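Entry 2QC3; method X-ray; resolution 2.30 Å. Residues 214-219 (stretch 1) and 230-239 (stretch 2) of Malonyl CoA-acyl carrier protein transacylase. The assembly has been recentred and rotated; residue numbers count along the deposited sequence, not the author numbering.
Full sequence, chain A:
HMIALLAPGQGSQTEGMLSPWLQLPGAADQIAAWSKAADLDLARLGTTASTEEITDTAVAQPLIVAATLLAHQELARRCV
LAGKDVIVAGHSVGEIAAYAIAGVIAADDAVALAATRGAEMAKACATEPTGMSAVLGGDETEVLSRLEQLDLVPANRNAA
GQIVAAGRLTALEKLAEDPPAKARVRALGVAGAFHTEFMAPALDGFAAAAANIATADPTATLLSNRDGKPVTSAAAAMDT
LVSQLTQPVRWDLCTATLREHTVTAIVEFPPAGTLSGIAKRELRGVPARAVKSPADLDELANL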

# COMPACT_ATOMS: atom_id res chain seq x y z
N ALA A 214 14.11 14.17 4.48
CA ALA A 214 14.54 14.12 5.87
C ALA A 214 13.82 12.95 6.54
O ALA A 214 12.60 12.82 6.43
CB ALA A 214 14.20 15.43 6.59
N THR A 215 14.57 12.11 7.24
CA THR A 215 13.98 10.95 7.91
C THR A 215 14.31 10.88 9.39
O THR A 215 15.11 11.65 9.91
CB THR A 215 14.47 9.64 7.26
OG1 THR A 215 15.89 9.53 7.43
CG2 THR A 215 14.14 9.63 5.77
N ALA A 216 13.66 9.95 10.07
CA ALA A 216 13.87 9.74 11.50
C ALA A 216 13.60 8.27 11.79
O ALA A 216 12.89 7.60 11.05
CB ALA A 216 12.92 10.61 12.30
N ASP A 217 14.20 7.76 12.87
CA ASP A 217 13.98 6.36 13.24
C ASP A 217 12.50 6.24 13.55
O ASP A 217 11.90 7.16 14.07
CB ASP A 217 14.83 5.99 14.46
CG ASP A 217 16.30 5.78 14.11
OD1 ASP A 217 17.14 5.73 15.03
OD2 ASP A 217 16.60 5.65 12.91
N PRO A 218 11.89 5.10 13.20
CA PRO A 218 10.46 4.92 13.47
C PRO A 218 10.10 5.05 14.95
O PRO A 218 10.83 4.57 15.82
CB PRO A 218 10.16 3.53 12.90
CG PRO A 218 11.47 2.83 13.01
CD PRO A 218 12.46 3.89 12.59
N THR A 219 8.97 5.70 15.22
CA THR A 219 8.50 5.88 16.59
C THR A 219 7.65 4.69 17.01
O THR A 219 7.20 4.62 18.15
CB THR A 219 7.65 7.17 16.71
OG1 THR A 219 6.47 7.05 15.92
CG2 THR A 219 8.45 8.38 16.24
N PRO A 230 10.29 -6.09 11.05
CA PRO A 230 10.41 -4.66 11.29
C PRO A 230 11.72 -3.99 10.85
O PRO A 230 12.78 -4.61 10.85
CB PRO A 230 10.18 -4.54 12.80
CG PRO A 230 10.67 -5.84 13.33
CD PRO A 230 10.19 -6.84 12.32
N VAL A 231 11.61 -2.74 10.42
CA VAL A 231 12.76 -1.95 10.03
C VAL A 231 12.90 -1.00 11.21
O VAL A 231 12.00 -0.20 11.48
CB VAL A 231 12.52 -1.16 8.72
CG1 VAL A 231 12.68 -2.09 7.53
CG2 VAL A 231 11.13 -0.54 8.73
N THR A 232 14.01 -1.10 11.91
CA THR A 232 14.26 -0.33 13.12
C THR A 232 15.00 1.00 12.99
O THR A 232 15.07 1.76 13.96
CB THR A 232 15.00 -1.20 14.14
OG1 THR A 232 16.25 -1.60 13.58
CG2 THR A 232 14.17 -2.45 14.45
N SER A 233 15.57 1.27 11.83
CA SER A 233 16.29 2.52 11.64
C SER A 233 15.82 3.24 10.39
O SER A 233 15.35 2.61 9.44
CB SER A 233 17.80 2.27 11.53
OG SER A 233 18.13 1.63 10.31
N ALA A 234 15.93 4.57 10.40
CA ALA A 234 15.53 5.38 9.27
C ALA A 234 16.17 4.87 7.98
O ALA A 234 15.49 4.65 6.98
CB ALA A 234 15.93 6.83 9.50
N ALA A 235 17.49 4.67 8.03
CA ALA A 235 18.24 4.20 6.87
C ALA A 235 17.75 2.84 6.39
O ALA A 235 17.54 2.64 5.19
CB ALA A 235 19.73 4.15 7.20
N ALA A 236 17.60 1.90 7.32
CA ALA A 236 17.14 0.57 6.94
C ALA A 236 15.77 0.65 6.30
O ALA A 236 15.51 0.04 5.27
CB ALA A 236 17.10 -0.35 8.17
N ALA A 237 14.87 1.41 6.92
CA ALA A 237 13.52 1.56 6.40
C ALA A 237 13.51 2.16 4.99
O ALA A 237 12.85 1.64 4.10
CB ALA A 237 12.70 2.44 7.34
N MET A 238 14.24 3.25 4.79
CA MET A 238 14.25 3.89 3.47
C MET A 238 14.89 3.03 2.39
O MET A 238 14.37 2.94 1.28
CB MET A 238 14.93 5.26 3.54
CG MET A 238 14.21 6.24 4.45
SD MET A 238 12.44 6.37 4.10
CE MET A 238 12.47 7.38 2.59
N ASP A 239 16.02 2.39 2.72
CA ASP A 239 16.69 1.52 1.76
C ASP A 239 15.76 0.39 1.35
O ASP A 239 15.69 0.01 0.18
CB ASP A 239 17.98 0.93 2.36
CG ASP A 239 19.08 1.96 2.51
OD1 ASP A 239 18.98 3.04 1.89
OD2 ASP A 239 20.06 1.69 3.25
O HOH W 1 17.82 2.51 15.67

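Residues 214-218 run extended, and the stretch has no regular helix or strand; it lies against the turn that leads into a helix beginning at A234. The backbones come closest where D217 meets A234, with D217 CA and A234 CA 4.4 Å apart; the CA atoms of P218 and T232 are 6.5 Å apart. The contact is small, burying 309 Å² summed over both sides, and a single direct hydrogen bond crosses it.

P230, at the start of the second stretch, stays out of reach. V231 contributes through its backbone: its carbonyl oxygen meets the proline ring, with P218 CG 3.4 Å from V231 O, while its buried side chain points sideways and V231 CG2 stays 5.5 Å from P218 CG. T232 follows the same rule. Its CA-to-CB bond points away, yet T232 O lies 3.6 Å from P218 CD, so the ring of P218 packs along two successive carbonyls. A proline nitrogen has no hydrogen to offer them, and what remains is van der Waals contact, with CD, bonded to the nitrogen, the more polar of the two carbons. A water adds a loose link beside this packing, donating weak hydrogen bonds to D217 OD1 at 3.4 Å and to T232 O at 3.3 Å.

S233 is the N-cap. Its side chain, at chi1 70° (p), reaches forward to the first turn, and S233 OG accepts from A236 N at 3.0 Å. S233 O meanwhile accepts from A237 N at 2.8 Å, opening the helical pattern that continues with M238 N to A234 O at 2.9 Å. The amides of a first helical turn have no earlier turn to supply carbonyl acceptors, and the serine hydroxyl satisfies one of them.

A234 N is satisfied from across the contact. It donates to D217 OD2 at 2.8 Å with an N-H...acceptor angle of 165°, close to linear. The CA-to-CB bond of D217 points sideways, but chi1 of -77° (m) brings the end of the side chain nearer, and OD2 also lies 3.4 Å from S233 CA. A carboxylate here, if charged as is usual for aspartate, would also suit the positive end of the helix dipole. Serine and aspartate thus serve different amides of the same turn, one locally and the other from 17 residues earlier in the chain.

The methyl of A234 points toward the first stretch and fits closely, with A234 CB 3.4 Å from T215 OG1 and 3.5 Å from A216 O. These are packing contacts, since a methyl offers no hydrogen bond. A235 points away, A236 is out of reach, and A237 points toward the first stretch but stops short of contact. The next contact is M238, one turn after A234. Its side chain is buried, and with chi1 at -62° (m), M238 CG lies 3.6 Å from T215 CG2. T215 therefore spans that turn, its hydroxyl oxygen near A234 and its methyl against M238.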